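Local structure of type II secretion system protein C (Vibrio cholerae, 2I4S) at residues Y24-Q29 with R40-K45; A61-G66 with S89-R94; R16-I21 with S81-T86. The protein probably serves the type II secretion system that carries cholera toxin through the outer membrane, this chain being the probably periplasmic PDZ domain of the protein. All coordinates share one frame; numbering follows the deposited sequence.

Interaction 1: Y24-Q29 with R40-K45; sequences YVRLSQ and RVSPGK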
loop_
_atom_site.group_PDB
_atom_site.type_symbol
_atom_site.label_atom_id
_atom_site.label_comp_id
_atom_site.label_asym_id
_atom_site.label_seq_id
_atom_site.Cartn_x
_atom_site.Cartn_y
_atom_site.Cartn_z
ATOM N N TYR A 24 -1.529 7.765 3.749
ATOM C CA TYR A 24 -0.878 8.085 2.462
ATOM C C TYR A 24 -1.234 7.170 1.311
ATOM O O TYR A 24 -1.130 7.568 0.138
ATOM C CB TYR A 24 0.637 8.023 2.610
ATOM C CG TYR A 24 1.151 9.106 3.523
ATOM C CD1 TYR A 24 1.332 10.410 3.052
ATOM C CD2 TYR A 24 1.398 8.841 4.866
ATOM C CE1 TYR A 24 1.762 11.420 3.903
ATOM C CE2 TYR A 24 1.835 9.846 5.727
ATOM C CZ TYR A 24 2.002 11.125 5.234
ATOM O OH TYR A 24 2.440 12.084 6.093
ATOM N N VAL A 25 -1.559 5.928 1.654
ATOM C CA VAL A 25 -1.897 4.877 0.695
ATOM C C VAL A 25 -3.256 4.310 1.109
ATOM O O VAL A 25 -3.379 3.608 2.130
ATOM C CB VAL A 25 -0.829 3.749 0.654
ATOM C CG1 VAL A 25 -1.255 2.624 -0.307
ATOM C CG2 VAL A 25 0.527 4.312 0.256
ATOM N N ARG A 26 -4.268 4.609 0.305
ATOM C CA ARG A 26 -5.632 4.273 0.595
ATOM C C ARG A 26 -6.024 3.036 -0.187
ATOM O O ARG A 26 -5.649 2.895 -1.358
ATOM C CB ARG A 26 -6.538 5.464 0.226
ATOM C CG ARG A 26 -6.148 6.761 0.919
ATOM C CD ARG A 26 -6.216 6.652 2.445
ATOM N NE ARG A 26 -5.757 7.879 3.116
ATOM C CZ ARG A 26 -6.503 8.966 3.312
ATOM N NH1 ARG A 26 -7.768 9.004 2.889
ATOM N NH2 ARG A 26 -5.977 10.028 3.933
ATOM N N LEU A 27 -6.721 2.108 0.467
ATOM C CA LEU A 27 -7.083 0.841 -0.173
ATOM C C LEU A 27 -8.590 0.706 -0.134
ATOM O O LEU A 27 -9.207 0.951 0.892
ATOM C CB LEU A 27 -6.462 -0.380 0.517
ATOM C CG LEU A 27 -4.962 -0.438 0.800
ATOM C CD1 LEU A 27 -4.678 -1.558 1.772
ATOM C CD2 LEU A 27 -4.147 -0.558 -0.475
ATOM N N SER A 28 -9.162 0.297 -1.254
ATOM C CA SER A 28 -10.602 0.198 -1.419
ATOM C C SER A 28 -10.913 -1.105 -2.160
ATOM O O SER A 28 -10.423 -1.349 -3.282
ATOM C CB SER A 28 -11.082 1.401 -2.233
ATOM O OG SER A 28 -12.490 1.395 -2.347
ATOM N N GLN A 29 -11.749 -1.924 -1.547
ATOM C CA GLN A 29 -12.027 -3.277 -2.014
ATOM C C GLN A 29 -12.597 -3.328 -3.437
ATOM O O GLN A 29 -13.517 -2.578 -3.762
ATOM C CB GLN A 29 -13.038 -3.904 -1.052
ATOM C CG GLN A 29 -13.023 -5.398 -1.006
ATOM C CD GLN A 29 -13.766 -5.904 0.216
ATOM O OE1 GLN A 29 -14.984 -5.789 0.297
ATOM N NE2 GLN A 29 -13.027 -6.434 1.192
ATOM N N ARG A 40 -8.113 -1.512 -4.752
ATOM C CA ARG A 40 -7.696 -0.356 -5.576
ATOM C C ARG A 40 -6.916 0.563 -4.660
ATOM O O ARG A 40 -7.351 0.842 -3.542
ATOM C CB ARG A 40 -8.934 0.343 -6.172
ATOM C CG ARG A 40 -8.642 1.508 -7.115
ATOM C CD ARG A 40 -8.291 1.009 -8.520
ATOM N NE ARG A 40 -9.360 0.170 -9.046
ATOM C CZ ARG A 40 -9.176 -0.916 -9.785
ATOM N NH1 ARG A 40 -10.226 -1.614 -10.178
ATOM N NH2 ARG A 40 -7.946 -1.319 -10.111
ATOM N N VAL A 41 -5.726 0.966 -5.094
ATOM C CA VAL A 41 -4.843 1.808 -4.302
ATOM C C VAL A 41 -4.907 3.235 -4.822
ATOM O O VAL A 41 -4.802 3.459 -6.032
ATOM C CB VAL A 41 -3.392 1.316 -4.438
ATOM C CG1 VAL A 41 -2.449 2.230 -3.704
ATOM C CG2 VAL A 41 -3.279 -0.131 -3.904
ATOM N N SER A 42 -5.065 4.200 -3.918
ATOM C CA SER A 42 -5.087 5.620 -4.306
ATOM C C SER A 42 -4.305 6.470 -3.301
ATOM O O SER A 42 -4.148 6.074 -2.152
ATOM C CB SER A 42 -6.528 6.122 -4.436
ATOM O OG SER A 42 -7.202 6.012 -3.196
ATOM N N PRO A 43 -3.821 7.646 -3.730
ATOM C CA PRO A 43 -3.059 8.507 -2.815
ATOM C C PRO A 43 -3.942 9.134 -1.748
ATOM O O PRO A 43 -5.110 9.401 -1.986
ATOM C CB PRO A 43 -2.461 9.591 -3.739
ATOM C CG PRO A 43 -3.282 9.571 -4.967
ATOM C CD PRO A 43 -3.968 8.234 -5.078
ATOM N N GLY A 44 -3.376 9.335 -0.570
ATOM C CA GLY A 44 -4.084 9.960 0.526
ATOM C C GLY A 44 -3.538 11.350 0.760
ATOM O O GLY A 44 -3.492 12.170 -0.158
ATOM N N LYS A 45 -3.105 11.620 1.979
ATOM C CA LYS A 45 -2.892 12.997 2.406
ATOM C C LYS A 45 -1.844 13.826 1.640
ATOM O O LYS A 45 -2.053 15.030 1.394
ATOM C CB LYS A 45 -2.745 13.092 3.929
ATOM C CG LYS A 45 -1.385 12.865 4.524
ATOM C CD LYS A 45 -1.215 13.863 5.644
ATOM C CE LYS A 45 -0.258 13.399 6.708
ATOM N NZ LYS A 45 0.268 14.579 7.435
#

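Interaction 2: A61-G66 with S89-R94; sequences AVALNG and SLTVER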
loop_
_atom_site.group_PDB
_atom_site.type_symbol
_atom_site.label_atom_id
_atom_site.label_comp_id
_atom_site.label_asym_id
_atom_site.label_seq_id
_atom_site.Cartn_x
_atom_site.Cartn_y
_atom_site.Cartn_z
ATOM N N ALA A 61 -3.862 -3.551 -5.600
ATOM C CA ALA A 61 -3.010 -4.435 -4.800
ATOM C C ALA A 61 -3.628 -5.836 -4.702
ATOM O O ALA A 61 -4.815 -5.976 -4.387
ATOM C CB ALA A 61 -2.800 -3.847 -3.411
ATOM N N VAL A 62 -2.829 -6.864 -4.988
ATOM C CA VAL A 62 -3.265 -8.264 -4.808
ATOM C C VAL A 62 -2.474 -9.065 -3.741
ATOM O O VAL A 62 -2.949 -10.106 -3.262
ATOM C CB VAL A 62 -3.329 -9.042 -6.159
ATOM C CG1 VAL A 62 -4.246 -8.317 -7.170
ATOM C CG2 VAL A 62 -1.934 -9.242 -6.751
ATOM N N ALA A 63 -1.298 -8.558 -3.356
ATOM C CA ALA A 63 -0.490 -9.137 -2.279
ATOM C C ALA A 63 0.197 -8.015 -1.537
ATOM O O ALA A 63 0.633 -7.049 -2.156
ATOM C CB ALA A 63 0.571 -10.111 -2.832
ATOM N N LEU A 64 0.312 -8.148 -0.219
ATOM C CA LEU A 64 1.000 -7.134 0.573
ATOM C C LEU A 64 1.766 -7.796 1.697
ATOM O O LEU A 64 1.173 -8.465 2.525
ATOM C CB LEU A 64 0.007 -6.098 1.109
ATOM C CG LEU A 64 0.575 -4.835 1.774
ATOM C CD1 LEU A 64 -0.549 -3.807 1.920
ATOM C CD2 LEU A 64 1.233 -5.116 3.123
ATOM N N ASN A 65 3.088 -7.626 1.690
ATOM C CA ASN A 65 3.999 -8.387 2.562
ATOM C C ASN A 65 3.621 -9.852 2.690
ATOM O O ASN A 65 3.611 -10.406 3.794
ATOM C CB ASN A 65 4.125 -7.744 3.956
ATOM C CG ASN A 65 5.103 -6.562 3.971
ATOM O OD1 ASN A 65 5.918 -6.396 3.052
ATOM N ND2 ASN A 65 5.031 -5.751 5.020
ATOM N N GLY A 66 3.287 -10.478 1.565
ATOM C CA GLY A 66 3.005 -11.904 1.556
ATOM C C GLY A 66 1.573 -12.267 1.869
ATOM O O GLY A 66 1.189 -13.416 1.714
ATOM N N SER A 89 6.128 -4.420 0.952
ATOM C CA SER A 89 6.276 -4.975 -0.375
ATOM C C SER A 89 4.876 -5.160 -0.952
ATOM O O SER A 89 4.075 -5.892 -0.382
ATOM C CB SER A 89 6.947 -6.341 -0.304
ATOM O OG SER A 89 8.311 -6.232 0.047
ATOM N N LEU A 90 4.581 -4.525 -2.085
ATOM C CA LEU A 90 3.262 -4.676 -2.698
ATOM C C LEU A 90 3.329 -5.304 -4.099
ATOM O O LEU A 90 4.189 -4.944 -4.902
ATOM C CB LEU A 90 2.622 -3.307 -2.855
ATOM C CG LEU A 90 1.565 -2.744 -1.921
ATOM C CD1 LEU A 90 0.932 -1.544 -2.618
ATOM C CD2 LEU A 90 0.515 -3.770 -1.601
ATOM N N THR A 91 2.402 -6.208 -4.405
ATOM C CA THR A 91 2.198 -6.635 -5.784
ATOM C C THR A 91 0.896 -6.019 -6.239
ATOM O O THR A 91 -0.136 -6.167 -5.569
ATOM C CB THR A 91 2.126 -8.168 -5.931
ATOM O OG1 THR A 91 3.376 -8.734 -5.519
ATOM C CG2 THR A 91 1.863 -8.543 -7.389
ATOM N N VAL A 92 0.960 -5.265 -7.338
ATOM C CA VAL A 92 -0.193 -4.585 -7.887
ATOM C C VAL A 92 -0.440 -5.025 -9.318
ATOM O O VAL A 92 0.487 -5.370 -10.047
ATOM C CB VAL A 92 -0.069 -3.020 -7.844
ATOM C CG1 VAL A 92 0.081 -2.528 -6.392
ATOM C CG2 VAL A 92 1.085 -2.550 -8.720
ATOM N N GLU A 93 -1.704 -5.027 -9.716
ATOM C CA GLU A 93 -2.055 -5.263 -11.119
ATOM C C GLU A 93 -2.375 -3.909 -11.720
ATOM O O GLU A 93 -3.195 -3.159 -11.174
ATOM C CB GLU A 93 -3.252 -6.190 -11.214
ATOM C CG GLU A 93 -3.128 -7.368 -10.259
ATOM C CD GLU A 93 -3.838 -8.629 -10.725
ATOM O OE1 GLU A 93 -4.952 -8.520 -11.257
ATOM O OE2 GLU A 93 -3.264 -9.728 -10.555
ATOM N N ARG A 94 -1.724 -3.619 -12.838
ATOM C CA ARG A 94 -1.764 -2.320 -13.492
ATOM C C ARG A 94 -2.114 -2.599 -14.921
ATOM O O ARG A 94 -1.318 -3.173 -15.656
ATOM C CB ARG A 94 -0.381 -1.666 -13.424
ATOM C CG ARG A 94 -0.290 -0.291 -14.006
ATOM C CD ARG A 94 1.132 0.250 -13.780
ATOM N NE ARG A 94 1.349 0.474 -12.349
ATOM C CZ ARG A 94 2.531 0.531 -11.763
ATOM N NH1 ARG A 94 3.633 0.360 -12.485
ATOM N NH2 ARG A 94 2.619 0.770 -10.455
#

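Interaction 3: R16-I21 with S81-T86; sequences RNPQEI and SMNEMT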
loop_
_atom_site.group_PDB
_atom_site.type_symbol
_atom_site.label_atom_id
_atom_site.label_comp_id
_atom_site.label_asym_id
_atom_site.label_seq_id
_atom_site.Cartn_x
_atom_site.Cartn_y
_atom_site.Cartn_z
ATOM N N ARG A 16 8.388 5.046 12.732
ATOM C CA ARG A 16 8.064 5.231 14.137
ATOM C C ARG A 16 6.627 4.806 14.444
ATOM O O ARG A 16 6.297 4.504 15.587
ATOM C CB ARG A 16 8.234 6.714 14.506
ATOM C CG ARG A 16 9.551 7.041 15.219
ATOM C CD ARG A 16 9.756 8.555 15.383
ATOM N NE ARG A 16 10.548 9.087 14.280
ATOM C CZ ARG A 16 11.875 9.204 14.298
ATOM N NH1 ARG A 16 12.516 9.681 13.237
ATOM N NH2 ARG A 16 12.563 8.851 15.376
ATOM N N ASN A 17 5.779 4.798 13.420
ATOM C CA ASN A 17 4.363 4.523 13.612
ATOM C C ASN A 17 3.727 3.934 12.360
ATOM O O ASN A 17 3.020 4.625 11.656
ATOM C CB ASN A 17 3.650 5.804 14.020
ATOM C CG ASN A 17 2.184 5.578 14.357
ATOM O OD1 ASN A 17 1.812 4.554 14.921
ATOM N ND2 ASN A 17 1.353 6.538 14.010
ATOM N N PRO A 18 4.034 2.664 12.046
ATOM C CA PRO A 18 3.747 2.151 10.707
ATOM C C PRO A 18 2.324 2.296 10.171
ATOM O O PRO A 18 2.134 2.450 8.959
ATOM C CB PRO A 18 4.172 0.686 10.808
ATOM C CG PRO A 18 5.298 0.722 11.829
ATOM C CD PRO A 18 4.716 1.650 12.870
ATOM N N GLN A 19 1.329 2.271 11.042
ATOM C CA GLN A 19 -0.057 2.480 10.595
ATOM C C GLN A 19 -0.262 3.834 9.883
ATOM O O GLN A 19 -1.253 4.037 9.196
ATOM C CB GLN A 19 -1.002 2.407 11.805
ATOM C CG GLN A 19 -0.800 3.535 12.783
ATOM C CD GLN A 19 -1.585 3.312 14.074
ATOM O OE1 GLN A 19 -1.678 2.198 14.561
ATOM N NE2 GLN A 19 -2.151 4.369 14.617
ATOM N N GLU A 20 0.651 4.778 10.080
ATOM C CA GLU A 20 0.569 6.060 9.390
ATOM C C GLU A 20 0.612 5.872 7.876
ATOM O O GLU A 20 0.104 6.700 7.135
ATOM C CB GLU A 20 1.712 6.973 9.820
ATOM C CG GLU A 20 1.521 7.607 11.191
ATOM C CD GLU A 20 2.620 8.598 11.512
ATOM O OE1 GLU A 20 3.212 9.144 10.547
ATOM O OE2 GLU A 20 2.903 8.812 12.717
ATOM N N ILE A 21 1.199 4.772 7.426
ATOM C CA ILE A 21 1.219 4.455 6.000
ATOM C C ILE A 21 -0.186 4.562 5.400
ATOM O O ILE A 21 -0.336 4.986 4.267
ATOM C CB ILE A 21 1.815 3.030 5.713
ATOM C CG1 ILE A 21 2.004 2.800 4.211
ATOM C CG2 ILE A 21 0.921 1.939 6.283
ATOM C CD1 ILE A 21 3.333 3.230 3.666
ATOM N N SER A 81 -1.206 -6.260 12.071
ATOM C CA SER A 81 0.199 -6.660 11.944
ATOM C C SER A 81 1.111 -5.523 11.502
ATOM O O SER A 81 2.335 -5.643 11.604
ATOM C CB SER A 81 0.355 -7.809 10.940
ATOM O OG SER A 81 -0.563 -8.870 11.205
HETATM N N MSE A 82 0.520 -4.440 10.998
HETATM C CA MSE A 82 1.312 -3.405 10.336
HETATM C C MSE A 82 2.326 -2.785 11.263
HETATM O O MSE A 82 3.444 -2.491 10.835
HETATM C CB MSE A 82 0.431 -2.309 9.723
HETATM C CG MSE A 82 1.213 -1.213 8.984
HETATM SE SE MSE A 82 2.372 -1.779 7.456
HETATM C CE MSE A 82 4.136 -1.848 8.303
ATOM N N ASN A 83 1.960 -2.596 12.532
ATOM C CA ASN A 83 2.833 -1.864 13.447
ATOM C C ASN A 83 4.085 -2.676 13.795
ATOM O O ASN A 83 5.043 -2.147 14.342
ATOM C CB ASN A 83 2.067 -1.323 14.669
ATOM C CG ASN A 83 1.249 -0.067 14.333
ATOM O OD1 ASN A 83 1.692 0.798 13.542
ATOM N ND2 ASN A 83 0.047 0.033 14.907
ATOM N N GLU A 84 4.074 -3.945 13.396
ATOM C CA GLU A 84 5.189 -4.873 13.578
ATOM C C GLU A 84 6.119 -4.978 12.349
ATOM O O GLU A 84 7.160 -5.610 12.433
ATOM C CB GLU A 84 4.664 -6.289 13.892
ATOM C CG GLU A 84 3.513 -6.353 14.884
ATOM C CD GLU A 84 3.931 -5.960 16.279
ATOM O OE1 GLU A 84 5.134 -6.095 16.580
ATOM O OE2 GLU A 84 3.072 -5.509 17.069
HETATM N N MSE A 85 5.745 -4.377 11.222
HETATM C CA MSE A 85 6.508 -4.496 9.973
HETATM C C MSE A 85 7.419 -3.281 9.748
HETATM O O MSE A 85 7.175 -2.217 10.307
HETATM C CB MSE A 85 5.561 -4.696 8.770
HETATM C CG MSE A 85 4.914 -6.107 8.622
HETATM SE SE MSE A 85 3.170 -5.889 7.643
HETATM C CE MSE A 85 2.435 -7.720 7.996
ATOM N N THR A 86 8.468 -3.424 8.930
ATOM C CA THR A 86 9.378 -2.294 8.693
ATOM C C THR A 86 9.592 -1.995 7.207
ATOM O O THR A 86 10.561 -1.321 6.823
ATOM C CB THR A 86 10.755 -2.522 9.288
ATOM O OG1 THR A 86 11.398 -3.586 8.579
ATOM C CG2 THR A 86 10.689 -2.830 10.785
#

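Interaction 1: Y24-Q29 with R40-K45
A beta hairpin brings strands 25-32 and 35-43 together, and its antiparallel pairing joins Arg26 to Ser42 and Ser28 to Arg40 as hydrogen-bonded pairs. Arg26 N donates its N-H to Ser42 O at 2.9 Å, and Ser42 N returns the bond to Arg26 O. Between these pairs, Val41 CA lies 3.2 Å from Arg26 O, a CA-H...O contact. Beyond the last strand pair, Gly44 N still reaches Tyr24 O, but it sits above the carbonyl plane, consistent with the chain leaving the sheet there.

One face carries Val25, Leu27, Val41 and Pro43. The branched side chain of Val41 serves two neighbours: its CG1 meets Val25 CG1 at 3.6 Å, while its CG2 lies beside Leu27 CD2, the two side chains pointing the same way. Helix 48-53 covers this face, with Ile53 against Val25 and Phe50 against Val41 and Pro43.

On the other face, Arg26 bends at chi2 (-60°) and folds its guanidinium over Gly44. Lacking a side chain, Gly44 can place its CA 3.7 Å from Arg26 NE, under one face of the flat group, and Gln23 O takes a hydrogen bond from Arg26 NH2. At the end of the hairpin, the long aliphatic chain of Lys45 passes the Tyr24 ring obliquely, its CG 3.5 Å from Tyr24 CE1, and Leu49 of helix 48-53 touches Tyr24 as well. With most of the apolar residues on one face packed on a helix and polar ones outward, this is an amphipathic hairpin of the PDZ beta sheet.

Interaction 2: A61-G66 with S89-R94
Strands 60-64 and 87-94 run antiparallel, the axes of segments 61-64 and 89-94 coming within 4.6 Å, and the register slips by one where two residues, Val62 and Ala63, stand across from the single Thr91. Thr91 O is the pivot: Val62 N binds it at 2.8 Å, while Ala63 N makes a weak, longer bond to the same oxygen at 3.5 Å. Past the bulge the pairing is regular, with Thr91 N donating almost straight to Ala63 O (170°) and Asn65 N reaching Ser89 O.

Asn65 extends this pairing with its side chain. Its OD1 accepts the N-H of Ser89 at 2.9 Å from Ser89 N, though from well above the carbonyl plane, and its ND2 is bound to Glu87 O, so both ends of the amide tie it to strand 87-94.

On the buried face Leu90 reaches across the pair. Its chi1 of -101° departs from a staggered value and carries CD2 over the partner strand, 3.5 Å from Leu64 CG and 3.8 Å from Ala61 CB; the small Ala61 accommodates it beside Val92 CG1. The opposite face is more polar. Ala63 CB meets Thr91 CB, and Thr91 OG1 is held by Asp100 on strand 97-104. At the bulge, Val62 CG1 lies 3.4 Å from Glu93 CG, the two side chains crossing at about a right angle, while Glu93 OE2 bonds to Gln98.

Asn65 and Gly66 both have positive phi, consistent with a type I' turn leading into strand 67-68, for which Asn-Gly is a classic sequence. The pairing carries a classic beta bulge and runs into a turn, within the antiparallel sheet of a PDZ domain.

Interaction 3: R16-I21 with S81-T86
Asn83 ND2 donates to Gln19 OE1 at 2.8 Å, a nearly straight bond (173°) lying in the amide plane of Asn83. The other end of the same amide works too: Asn83 OD1 accepts the backbone N-H of Gln19, its N 2.9 Å away and tilted somewhat from the carbonyl plane. Gln19 is therefore held through backbone and side chain by one asparagine, whose rotation the two bonds fix, and the two amide planes meet at 33°. Asparagine suits the place because it offers a donor and an acceptor close to its own backbone.

Pro18, with no N-H to give, opens the short 3-10 segment 18-20 and turns its ring toward residues 82-85. Its CD lies 3.2 Å from Asn83 OD1, and its CB touches Met82 O. The selenomethionine Met82 has CG anti to the backbone N, then bends at chi2 and again at chi3, bringing CE 3.6 Å from Pro18 CB. Ile21 CG2 approaches the SE of Met82 at 4.2 Å, and Phe105 packs on Pro18, Ile21 and Met82 alike, completing an apolar cluster beside the amide pair.

Met85 N binds Met82 O, closing a type I beta turn from Met82 to Met85. The arrangement is that turn docked against the 3-10 segment 18-20, joining the N-terminal part of the domain to the region of its last helix.

In the fold
Interactions 1 and 2 belong to one sheet, since strands 35-43 and 60-64 are neighbours in it; their centres are about 13 Å apart, and Val41 CG2 touches Ala61 CB at 3.8 Å, so the two apolar faces run into each other. Interaction 3 lies outside the sheet, its centre about 16 Å from that of interaction 1 and about 17 Å from that of interaction 2. It closes a long chain loop within which interaction 1 is nested, and residues 16-21 lead through the short helix 21-24 to the hairpin. Interactions 2 and 3 cross along the sequence, and Asn65 ND2 lies 3.2 Å from Met85 SE where helix 74-82 passes into strand 87-94.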